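Local coordinates for E3 ubiquitin-protein ligase HERC2 (Homo sapiens, PDB 4L1M) that probably attaches ubiquitin to substrate proteins as a HECT-type E3 ligase, and carries RCC1-like beta-propeller domains, the first of which is modelled here, at residues E254-L259 with Q279-G284; I143-G148 with A194-V199; H322-A325 with E331-S334; Q77-D82 with C370-S375. All coordinates share one frame; numbering follows the deposited sequence.

Contact 1 of 4, residues E254-L259 with Q279-G284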
loop_
_atom_site.group_PDB
_atom_site.type_symbol
_atom_site.label_atom_id
_atom_site.label_comp_id
_atom_site.label_asym_id
_atom_site.label_seq_id
_atom_site.Cartn_x
_atom_site.Cartn_y
_atom_site.Cartn_z
ATOM N N GLU A 254 3.968 -17.465 12.782
ATOM C CA GLU A 254 4.176 -18.896 12.752
ATOM C C GLU A 254 3.156 -19.647 11.869
ATOM O O GLU A 254 3.498 -20.635 11.226
ATOM C CB GLU A 254 4.165 -19.480 14.204
ATOM C CG GLU A 254 5.200 -18.952 15.249
ATOM C CD GLU A 254 4.782 -17.718 16.140
ATOM O OE1 GLU A 254 3.569 -17.508 16.403
ATOM O OE2 GLU A 254 5.681 -16.955 16.619
ATOM N N LYS A 255 1.936 -19.146 11.757
ATOM C CA LYS A 255 0.930 -19.795 10.873
ATOM C C LYS A 255 1.233 -19.686 9.388
ATOM O O LYS A 255 0.724 -20.483 8.608
ATOM C CB LYS A 255 -0.454 -19.221 11.102
ATOM C CG LYS A 255 -0.947 -19.408 12.520
ATOM C CD LYS A 255 -1.311 -20.839 12.826
ATOM C CE LYS A 255 -1.686 -20.981 14.293
ATOM N NZ LYS A 255 -2.030 -22.392 14.570
ATOM N N LEU A 256 2.045 -18.706 8.992
ATOM C CA LEU A 256 2.429 -18.517 7.593
ATOM C C LEU A 256 3.774 -19.171 7.256
ATOM O O LEU A 256 4.211 -19.129 6.081
ATOM C CB LEU A 256 2.548 -17.035 7.256
ATOM C CG LEU A 256 1.279 -16.225 7.340
ATOM C CD1 LEU A 256 1.611 -14.779 7.006
ATOM C CD2 LEU A 256 0.182 -16.720 6.421
ATOM N N GLN A 257 4.396 -19.800 8.251
ATOM C CA GLN A 257 5.840 -20.036 8.238
ATOM C C GLN A 257 6.253 -21.154 7.308
ATOM O O GLN A 257 7.431 -21.378 7.120
ATOM C CB GLN A 257 6.361 -20.315 9.674
ATOM C CG GLN A 257 6.230 -21.782 10.088
ATOM C CD GLN A 257 6.285 -22.056 11.617
ATOM O OE1 GLN A 257 6.779 -21.245 12.426
ATOM N NE2 GLN A 257 5.758 -23.217 12.005
ATOM N N ASP A 258 5.280 -21.868 6.757
ATOM C CA ASP A 258 5.548 -22.830 5.698
ATOM C C ASP A 258 5.078 -22.462 4.259
ATOM O O ASP A 258 5.186 -23.278 3.314
ATOM C CB ASP A 258 4.902 -24.158 6.090
ATOM C CG ASP A 258 3.428 -24.010 6.416
ATOM O OD1 ASP A 258 3.010 -22.931 6.941
ATOM O OD2 ASP A 258 2.691 -24.979 6.123
ATOM N N LEU A 259 4.606 -21.247 4.070
ATOM C CA LEU A 259 4.016 -20.870 2.808
ATOM C C LEU A 259 5.108 -19.956 2.219
ATOM O O LEU A 259 5.937 -19.383 2.960
ATOM C CB LEU A 259 2.665 -20.157 3.028
ATOM C CG LEU A 259 1.829 -20.923 4.032
ATOM C CD1 LEU A 259 0.664 -20.084 4.533
ATOM C CD2 LEU A 259 1.341 -22.253 3.453
ATOM N N GLN A 279 -2.354 -17.605 -3.486
ATOM C CA GLN A 279 -3.301 -17.647 -2.394
ATOM C C GLN A 279 -3.197 -16.388 -1.545
ATOM O O GLN A 279 -2.132 -15.776 -1.453
ATOM C CB GLN A 279 -3.066 -18.876 -1.548
ATOM C CG GLN A 279 -3.296 -20.159 -2.300
ATOM C CD GLN A 279 -3.422 -21.282 -1.298
ATOM O OE1 GLN A 279 -2.601 -21.405 -0.383
ATOM N NE2 GLN A 279 -4.489 -22.064 -1.413
ATOM N N VAL A 280 -4.317 -16.020 -0.928
ATOM C CA VAL A 280 -4.435 -14.784 -0.118
ATOM C C VAL A 280 -4.898 -15.110 1.283
ATOM O O VAL A 280 -5.819 -15.909 1.467
ATOM C CB VAL A 280 -5.487 -13.832 -0.705
ATOM C CG1 VAL A 280 -5.496 -12.523 0.050
ATOM C CG2 VAL A 280 -5.218 -13.586 -2.187
ATOM N N TYR A 281 -4.250 -14.519 2.282
ATOM C CA TYR A 281 -4.678 -14.686 3.653
ATOM C C TYR A 281 -4.998 -13.337 4.189
ATOM O O TYR A 281 -4.277 -12.378 3.939
ATOM C CB TYR A 281 -3.592 -15.350 4.492
ATOM C CG TYR A 281 -3.330 -16.799 4.116
ATOM C CD1 TYR A 281 -2.676 -17.116 2.923
ATOM C CD2 TYR A 281 -3.720 -17.853 4.956
ATOM C CE1 TYR A 281 -2.423 -18.422 2.568
ATOM C CE2 TYR A 281 -3.472 -19.171 4.601
ATOM C CZ TYR A 281 -2.830 -19.451 3.406
ATOM O OH TYR A 281 -2.574 -20.735 3.031
ATOM N N SER A 282 -6.084 -13.242 4.942
ATOM C CA SER A 282 -6.413 -11.984 5.636
ATOM C C SER A 282 -6.721 -12.271 7.092
ATOM O O SER A 282 -7.233 -13.341 7.441
ATOM C CB SER A 282 -7.599 -11.281 4.976
ATOM O OG SER A 282 -8.780 -12.056 5.095
ATOM N N TRP A 283 -6.383 -11.310 7.938
ATOM C CA TRP A 283 -6.653 -11.404 9.364
ATOM C C TRP A 283 -6.637 -10.009 9.977
ATOM O O TRP A 283 -6.221 -9.032 9.324
ATOM C CB TRP A 283 -5.650 -12.325 10.022
ATOM C CG TRP A 283 -4.260 -11.823 10.018
ATOM C CD1 TRP A 283 -3.619 -11.231 11.054
ATOM C CD2 TRP A 283 -3.291 -11.942 8.961
ATOM N NE1 TRP A 283 -2.318 -10.939 10.716
ATOM C CE2 TRP A 283 -2.093 -11.353 9.429
ATOM C CE3 TRP A 283 -3.319 -12.462 7.670
ATOM C CZ2 TRP A 283 -0.936 -11.260 8.636
ATOM C CZ3 TRP A 283 -2.163 -12.353 6.878
ATOM C CH2 TRP A 283 -0.995 -11.760 7.373
ATOM N N GLY A 284 -7.157 -9.902 11.206
ATOM C CA GLY A 284 -7.354 -8.612 11.872
ATOM C C GLY A 284 -8.816 -8.269 12.121
ATOM O O GLY A 284 -9.634 -9.158 12.356
#
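Tyr281 and Trp283, on strand 280-284, meet Leu256 and Leu259 of a linker in an RCC1-like beta-propeller. The linker leaves the last strand of one blade, 250-252, and leads into strand 261-267, which opens the blade to which strand 280-284 belongs. Inside the linker the chain curls through a short 3-10 turn and then a type I beta turn closed by the bond from Leu259 N to Leu256 O, 2.9 Å long. That curl gives both leucines to the same strand.

Along the strand, Tyr281 comes first. Of the two leucines, it is Leu256 that lies over a face of its ring, through CD2, 4.2 Å above the plane and displaced toward the rim. The hydroxyl end is met by the other leucine: Leu259 crosses the tyrosine at about a right angle, and its CD1 approaches Tyr281 CZ to 3.7 Å and OH to 3.6 Å.

Ser282 faces the other way, its OG bonded to Leu291 O. Next, Trp283 returns to the linker side. Its CG stands between the backbone N and the carbonyl carbon (chi1 66°), and the six-membered half of the indole lies back along the strand toward Tyr281. Leu256 comes from the opposite direction and divides its two methyls between the aromatic residues. Pro302 of the neighbouring strand touches both Leu256 and Trp283, while Trp283 NE1 makes a weak hydrogen bond to Lys238 O. The methyl given to the tryptophan, Leu256 CD1, ends 4.0 Å from Trp283 CH2.

Contact 2 of 4, residues I143-G148 with A194-V199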
loop_
_atom_site.group_PDB
_atom_site.type_symbol
_atom_site.label_atom_id
_atom_site.label_comp_id
_atom_site.label_asym_id
_atom_site.label_seq_id
_atom_site.Cartn_x
_atom_site.Cartn_y
_atom_site.Cartn_z
ATOM N N ILE A 143 15.739 12.961 0.973
ATOM C CA ILE A 143 16.148 12.474 2.274
ATOM C C ILE A 143 17.628 12.156 2.180
ATOM O O ILE A 143 18.017 11.102 1.667
ATOM C CB ILE A 143 15.390 11.217 2.701
ATOM C CG1 ILE A 143 13.877 11.475 2.759
ATOM C CG2 ILE A 143 15.902 10.743 4.050
ATOM C CD1 ILE A 143 13.073 10.246 3.177
ATOM N N SER A 144 18.454 13.070 2.678
ATOM C CA SER A 144 19.897 12.939 2.550
ATOM C C SER A 144 20.461 11.702 3.268
ATOM O O SER A 144 21.484 11.189 2.874
ATOM C CB SER A 144 20.597 14.199 3.034
ATOM O OG SER A 144 20.378 14.366 4.416
ATOM N N ALA A 145 19.785 11.198 4.288
ATOM C CA ALA A 145 20.204 9.933 4.895
ATOM C C ALA A 145 20.394 8.799 3.861
ATOM O O ALA A 145 21.185 7.912 4.084
ATOM C CB ALA A 145 19.206 9.505 5.964
ATOM N N PHE A 146 19.669 8.811 2.748
ATOM C CA PHE A 146 19.817 7.753 1.757
ATOM C C PHE A 146 20.727 8.127 0.572
ATOM O O PHE A 146 21.041 7.267 -0.249
ATOM C CB PHE A 146 18.447 7.329 1.219
ATOM C CG PHE A 146 17.607 6.604 2.217
ATOM C CD1 PHE A 146 18.084 5.455 2.846
ATOM C CD2 PHE A 146 16.336 7.061 2.537
ATOM C CE1 PHE A 146 17.312 4.790 3.776
ATOM C CE2 PHE A 146 15.554 6.396 3.453
ATOM C CZ PHE A 146 16.036 5.259 4.068
ATOM N N SER A 147 21.137 9.390 0.477
ATOM C CA SER A 147 21.984 9.834 -0.627
ATOM C C SER A 147 23.443 9.406 -0.432
ATOM O O SER A 147 23.868 9.116 0.688
ATOM C CB SER A 147 21.866 11.352 -0.837
ATOM O OG SER A 147 20.775 11.647 -1.711
ATOM N N GLY A 148 24.184 9.338 -1.543
ATOM C CA GLY A 148 25.589 8.909 -1.553
ATOM C C GLY A 148 25.902 7.490 -1.062
ATOM O O GLY A 148 27.041 7.211 -0.701
ATOM N N ALA A 194 12.973 10.828 13.449
ATOM C CA ALA A 194 12.921 11.772 12.335
ATOM C C ALA A 194 13.973 11.481 11.235
ATOM O O ALA A 194 14.075 12.224 10.249
ATOM C CB ALA A 194 13.123 13.183 12.876
ATOM N N ILE A 195 14.774 10.447 11.460
ATOM C CA ILE A 195 15.841 10.033 10.574
ATOM C C ILE A 195 15.642 8.519 10.386
ATOM O O ILE A 195 15.345 7.825 11.345
ATOM C CB ILE A 195 17.214 10.312 11.232
ATOM C CG1 ILE A 195 17.556 11.811 11.163
ATOM C CG2 ILE A 195 18.336 9.488 10.607
ATOM C CD1 ILE A 195 17.826 12.354 9.773
ATOM N N PRO A 196 15.796 8.010 9.153
ATOM C CA PRO A 196 15.604 6.564 8.945
ATOM C C PRO A 196 16.499 5.713 9.827
ATOM O O PRO A 196 17.669 6.026 9.985
ATOM C CB PRO A 196 15.967 6.373 7.470
ATOM C CG PRO A 196 15.673 7.686 6.848
ATOM C CD PRO A 196 16.023 8.721 7.884
ATOM N N MET A 197 15.939 4.670 10.418
ATOM C CA MET A 197 16.686 3.833 11.342
ATOM C C MET A 197 16.545 2.360 10.999
ATOM O O MET A 197 15.446 1.869 10.781
ATOM C CB MET A 197 16.245 4.093 12.778
ATOM C CG MET A 197 17.124 3.417 13.831
ATOM S SD MET A 197 16.660 3.998 15.473
ATOM C CE MET A 197 17.225 2.615 16.510
ATOM N N LEU A 198 17.685 1.677 10.974
ATOM C CA LEU A 198 17.764 0.265 10.676
ATOM C C LEU A 198 16.920 -0.543 11.624
ATOM O O LEU A 198 16.981 -0.343 12.830
ATOM C CB LEU A 198 19.212 -0.208 10.789
ATOM C CG LEU A 198 19.482 -1.690 10.441
ATOM C CD1 LEU A 198 19.144 -1.974 8.981
ATOM C CD2 LEU A 198 20.921 -2.067 10.714
ATOM N N VAL A 199 16.127 -1.460 11.084
ATOM C CA VAL A 199 15.432 -2.426 11.923
ATOM C C VAL A 199 16.410 -3.580 12.248
ATOM O O VAL A 199 16.485 -4.585 11.533
ATOM C CB VAL A 199 14.120 -2.926 11.279
ATOM C CG1 VAL A 199 13.400 -3.894 12.198
ATOM C CG2 VAL A 199 13.205 -1.763 10.991
#
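Phe146 N donates to Ile143 O at 3.0 Å, and this bond, with a second of 3.0 Å from Ser147 N to Ser144 O, winds residues 144-146 into a short 3-10 turn. The turn follows strand 140-142, the last strand of one blade of the beta-propeller, and lies on the way to the next blade. Pro196, on the last strand of that next blade, is what it packs against. The contact is therefore a seam between consecutive blades, and the groups that touch across it are apolar side chains.

Three side chains converge on the one proline ring. Ala145, which is exposed, offers its CB to Pro196 CD, 3.8 Å away. Phe146 comes in from a more buried position. With its CG anti to the carbonyl carbon (chi1 -70°), the ring leaves beside its own backbone N, and its far end reaches the proline: CZ lies 3.6 Å from Pro196 CB, and CE2 is equally close to Pro196 CG. The two side chains meet obliquely, in apolar contact.

Residues of the two blades pack around the seam. Trp177, on the strand next to 196-198, touches both Ile143 and Pro196, and Val118 packs on Ile143 and Phe146. The chain turns a corner at Ala194 and Ile195, immediately before Pro196. Ile143 adds the last methyl: it is the CG2 branch that faces the ring, 4.2 Å from Pro196 CG.

Contact 3 of 4, residues H322-A325 with E331-S334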
loop_
_atom_site.group_PDB
_atom_site.type_symbol
_atom_site.label_atom_id
_atom_site.label_comp_id
_atom_site.label_asym_id
_atom_site.label_seq_id
_atom_site.Cartn_x
_atom_site.Cartn_y
_atom_site.Cartn_z
ATOM N N HIS A 322 -11.778 -1.697 2.301
ATOM C CA HIS A 322 -12.121 -2.510 1.131
ATOM C C HIS A 322 -10.859 -2.898 0.382
ATOM O O HIS A 322 -9.816 -2.302 0.600
ATOM C CB HIS A 322 -13.088 -1.787 0.209
ATOM C CG HIS A 322 -12.447 -0.795 -0.711
ATOM N ND1 HIS A 322 -12.042 0.450 -0.295
ATOM C CD2 HIS A 322 -12.198 -0.840 -2.042
ATOM C CE1 HIS A 322 -11.548 1.123 -1.315
ATOM N NE2 HIS A 322 -11.638 0.366 -2.391
ATOM N N CYS A 323 -10.946 -3.921 -0.462
ATOM C CA CYS A 323 -9.782 -4.435 -1.176
ATOM C C CYS A 323 -10.120 -4.791 -2.591
ATOM O O CYS A 323 -11.266 -5.070 -2.897
ATOM C CB CYS A 323 -9.274 -5.716 -0.541
ATOM S SG CYS A 323 -8.665 -5.548 1.122
ATOM N N LEU A 324 -9.088 -4.783 -3.430
ATOM C CA LEU A 324 -9.128 -5.338 -4.768
ATOM C C LEU A 324 -8.065 -6.425 -4.877
ATOM O O LEU A 324 -7.023 -6.347 -4.228
ATOM C CB LEU A 324 -8.818 -4.295 -5.834
ATOM C CG LEU A 324 -9.695 -3.058 -6.020
ATOM C CD1 LEU A 324 -9.503 -2.480 -7.415
ATOM C CD2 LEU A 324 -11.167 -3.347 -5.786
ATOM N N ALA A 325 -8.350 -7.426 -5.702
ATOM C CA ALA A 325 -7.376 -8.441 -6.067
ATOM C C ALA A 325 -7.350 -8.664 -7.571
ATOM O O ALA A 325 -8.402 -8.808 -8.206
ATOM C CB ALA A 325 -7.692 -9.729 -5.365
ATOM N N GLU A 331 -8.744 -10.993 -14.110
ATOM C CA GLU A 331 -10.002 -10.676 -13.426
ATOM C C GLU A 331 -9.702 -9.766 -12.248
ATOM O O GLU A 331 -8.657 -9.900 -11.609
ATOM C CB GLU A 331 -10.692 -11.935 -12.888
ATOM C CG GLU A 331 -11.194 -12.915 -13.923
ATOM C CD GLU A 331 -11.841 -14.155 -13.315
ATOM O OE1 GLU A 331 -12.667 -14.792 -13.984
ATOM O OE2 GLU A 331 -11.536 -14.508 -12.170
ATOM N N VAL A 332 -10.631 -8.873 -11.935
ATOM C CA VAL A 332 -10.485 -7.993 -10.775
ATOM C C VAL A 332 -11.602 -8.259 -9.770
ATOM O O VAL A 332 -12.768 -7.969 -10.032
ATOM C CB VAL A 332 -10.514 -6.511 -11.197
ATOM C CG1 VAL A 332 -10.212 -5.609 -10.012
ATOM C CG2 VAL A 332 -9.515 -6.266 -12.323
ATOM N N HIS A 333 -11.237 -8.804 -8.613
ATOM C CA HIS A 333 -12.194 -9.153 -7.542
ATOM C C HIS A 333 -12.167 -8.082 -6.466
ATOM O O HIS A 333 -11.149 -7.444 -6.242
ATOM C CB HIS A 333 -11.795 -10.482 -6.935
ATOM C CG HIS A 333 -11.935 -11.638 -7.879
ATOM N ND1 HIS A 333 -12.814 -12.676 -7.650
ATOM C CD2 HIS A 333 -11.317 -11.922 -9.053
ATOM C CE1 HIS A 333 -12.738 -13.542 -8.643
ATOM N NE2 HIS A 333 -11.839 -13.109 -9.512
ATOM N N SER A 334 -13.282 -7.885 -5.788
ATOM C CA SER A 334 -13.297 -6.959 -4.655
ATOM C C SER A 334 -14.177 -7.481 -3.528
ATOM O O SER A 334 -15.012 -8.347 -3.735
ATOM C CB SER A 334 -13.797 -5.591 -5.092
ATOM O OG SER A 334 -15.207 -5.593 -5.251
#
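The imidazole of His333 has Ala325 O near its plane at one edge, and at another edge, in the plane of the ring, Glu331 OE2. The bond to the glutamate is local, between residues two apart: His333 NE2 donates to Glu331 OE2 at 3.0 Å with an angle of 166°, while the oxygen is met from above its carboxylate, 41° out of plane. Lys311 forms a salt bridge to that same OE2, so the carboxylate is held from two residues and would be expected to stay ionised.

The backbones are tied by a reciprocal pair of bonds, Ala325 N to His333 O and His333 N to Ala325 O, each 2.9 Å. Ala325 and His333 thus form the hydrogen-bonded pair, with their side chains on one face of the sheet.

On the other face Leu324 and Ser334 make the non-hydrogen-bonded pair. Leu324 spreads its methyls, CD2 to Ser334 CB at 3.5 Å and CD1 to Val332 CG1 at 4.1 Å. Ser334 meets the leucine through its methylene; its OG, between backbone N and carbonyl carbon (chi1 77°), bonds to His343 ND1 and Lys351 NZ. Ile368 of the next sheet also packs on Leu324.

This is the antiparallel beta hairpin that forms the two central strands of a four-stranded propeller blade.

Contact 4 of 4, residues Q77-D82 with C370-S375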
loop_
_atom_site.group_PDB
_atom_site.type_symbol
_atom_site.label_atom_id
_atom_site.label_comp_id
_atom_site.label_asym_id
_atom_site.label_seq_id
_atom_site.Cartn_x
_atom_site.Cartn_y
_atom_site.Cartn_z
ATOM N N GLN A 77 -3.639 14.613 -7.906
ATOM C CA GLN A 77 -5.035 14.938 -8.118
ATOM C C GLN A 77 -5.811 14.704 -6.814
ATOM O O GLN A 77 -5.616 13.684 -6.146
ATOM C CB GLN A 77 -5.591 14.029 -9.200
ATOM C CG GLN A 77 -7.090 14.136 -9.451
ATOM C CD GLN A 77 -7.492 15.404 -10.164
ATOM O OE1 GLN A 77 -6.810 15.876 -11.057
ATOM N NE2 GLN A 77 -8.628 15.956 -9.784
ATOM N N ALA A 78 -6.733 15.615 -6.482
ATOM C CA ALA A 78 -7.632 15.417 -5.321
ATOM C C ALA A 78 -8.838 14.589 -5.729
ATOM O O ALA A 78 -9.365 14.750 -6.824
ATOM C CB ALA A 78 -8.096 16.762 -4.755
ATOM N N TYR A 79 -9.311 13.749 -4.823
ATOM C CA TYR A 79 -10.505 12.943 -5.069
ATOM C C TYR A 79 -11.726 13.784 -5.232
ATOM O O TYR A 79 -12.610 13.441 -6.011
ATOM C CB TYR A 79 -10.776 11.982 -3.897
ATOM C CG TYR A 79 -9.666 11.023 -3.558
ATOM C CD1 TYR A 79 -9.137 10.162 -4.513
ATOM C CD2 TYR A 79 -9.170 10.962 -2.291
ATOM C CE1 TYR A 79 -8.118 9.275 -4.198
ATOM C CE2 TYR A 79 -8.170 10.057 -1.951
ATOM C CZ TYR A 79 -7.638 9.219 -2.900
ATOM O OH TYR A 79 -6.635 8.361 -2.518
ATOM N N ASN A 80 -11.811 14.864 -4.466
ATOM C CA ASN A 80 -13.031 15.665 -4.416
ATOM C C ASN A 80 -12.941 16.987 -5.148
ATOM O O ASN A 80 -13.744 17.874 -4.916
ATOM C CB ASN A 80 -13.482 15.899 -2.970
ATOM C CG ASN A 80 -14.973 16.188 -2.874
ATOM O OD1 ASN A 80 -15.800 15.477 -3.460
ATOM N ND2 ASN A 80 -15.330 17.252 -2.153
ATOM N N SER A 81 -11.972 17.124 -6.040
ATOM C CA SER A 81 -11.937 18.267 -6.959
ATOM C C SER A 81 -13.111 18.202 -7.939
ATOM O O SER A 81 -13.627 17.133 -8.223
ATOM C CB SER A 81 -10.568 18.350 -7.683
ATOM O OG SER A 81 -10.499 19.493 -8.522
ATOM N N ASP A 82 -13.540 19.359 -8.434
ATOM C CA ASP A 82 -14.656 19.435 -9.399
ATOM C C ASP A 82 -14.216 18.998 -10.807
ATOM O O ASP A 82 -15.033 18.550 -11.617
ATOM C CB ASP A 82 -15.296 20.859 -9.417
ATOM C CG ASP A 82 -14.270 21.988 -9.630
ATOM O OD1 ASP A 82 -13.057 21.759 -9.419
ATOM O OD2 ASP A 82 -14.684 23.112 -9.999
ATOM N N CYS A 370 -6.177 1.269 -4.259
ATOM C CA CYS A 370 -7.333 1.719 -3.446
ATOM C C CYS A 370 -7.035 2.922 -2.565
ATOM O O CYS A 370 -6.033 2.959 -1.895
ATOM C CB CYS A 370 -7.812 0.592 -2.535
ATOM S SG CYS A 370 -8.327 -0.886 -3.418
ATOM N N GLY A 371 -7.941 3.887 -2.559
ATOM C CA GLY A 371 -7.943 4.958 -1.572
ATOM C C GLY A 371 -8.879 4.584 -0.433
ATOM O O GLY A 371 -9.303 3.421 -0.313
ATOM N N PRO A 372 -9.204 5.549 0.419
ATOM C CA PRO A 372 -10.128 5.255 1.502
ATOM C C PRO A 372 -11.577 4.995 1.041
ATOM O O PRO A 372 -12.297 4.263 1.689
ATOM C CB PRO A 372 -10.044 6.512 2.364
ATOM C CG PRO A 372 -9.679 7.589 1.414
ATOM C CD PRO A 372 -8.754 6.947 0.436
ATOM N N ALA A 373 -12.005 5.612 -0.049
ATOM C CA ALA A 373 -13.363 5.376 -0.576
ATOM C C ALA A 373 -13.345 5.250 -2.105
ATOM O O ALA A 373 -14.330 5.562 -2.783
ATOM C CB ALA A 373 -14.271 6.499 -0.133
ATOM N N GLN A 374 -12.197 4.821 -2.639
ATOM C CA GLN A 374 -11.922 4.861 -4.076
ATOM C C GLN A 374 -11.179 3.628 -4.525
ATOM O O GLN A 374 -10.462 3.008 -3.746
ATOM C CB GLN A 374 -11.050 6.062 -4.427
ATOM C CG GLN A 374 -11.673 7.407 -4.128
ATOM C CD GLN A 374 -11.469 7.874 -2.704
ATOM O OE1 GLN A 374 -10.697 7.287 -1.937
ATOM N NE2 GLN A 374 -12.195 8.926 -2.332
ATOM N N SER A 375 -11.363 3.278 -5.796
ATOM C CA SER A 375 -10.669 2.153 -6.397
ATOM C C SER A 375 -10.321 2.492 -7.816
ATOM O O SER A 375 -11.100 3.135 -8.520
ATOM C CB SER A 375 -11.543 0.891 -6.360
ATOM O OG SER A 375 -12.239 0.757 -5.124
#
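Tyr79 meets Gln374 where the first segment leaves strand 74-78. Just ahead of it, Gln77 turns its amide toward the next residue, NE2 donating to Ala78 O and to Thr83 O. A type I turn from Ala78 to Ser81 then puts Tyr79 at the corner, its ring aimed at residues 370-375.

The Gln374 amide lies flat on one face of that ring, the two planes only 7° apart and CD 3.6 Å above the ring centre. The bend in the glutamine chain (chi2 85°) lays it down this way. NE2 lies 3.5 Å from Tyr79 CG and OE1 3.7 Å from CZ, while CG adds a CH-pi contact. Pro372 CD touches the hydroxyl end, 3.9 Å from Tyr79 OH, which itself bonds to Ala61 O.

OE1 accepts from Ala373 N at 2.8 Å, the N-H coming from above the amide plane, 63° out of it, and NE2 donates to Leu32 O. Tyr79 belongs to the blade after the closing one, in which N-terminal strand 27-31 pairs with C-terminal strand 374-379, the velcro closure of the propeller. The result is a buried inter-blade amide-pi stack whose amide, hydrogen-bonded through both O and N, is probably fixed in rotation.

How the contacts relate
The four contacts sample different places around one propeller ring. Contacts 1 and 2 are both seams where an inter-blade linker packs on the following blade, with centres 31 Å apart. Contact 3 lies within a single blade, and contact 4 links the closing blade to its successor, bringing together segments separated by 287 residues; the other three fall within that interval. Contacts 3 and 4, centres 17 Å apart, touch directly: His322 NE2 makes a probable hydrogen bond of 2.8 Å to Ser375 OG, and Leu324 CG packs 3.7 Å from Cys370 SG. Contacts 2 and 3 lie on opposite sides of the chain's centre, 34 Å between centres.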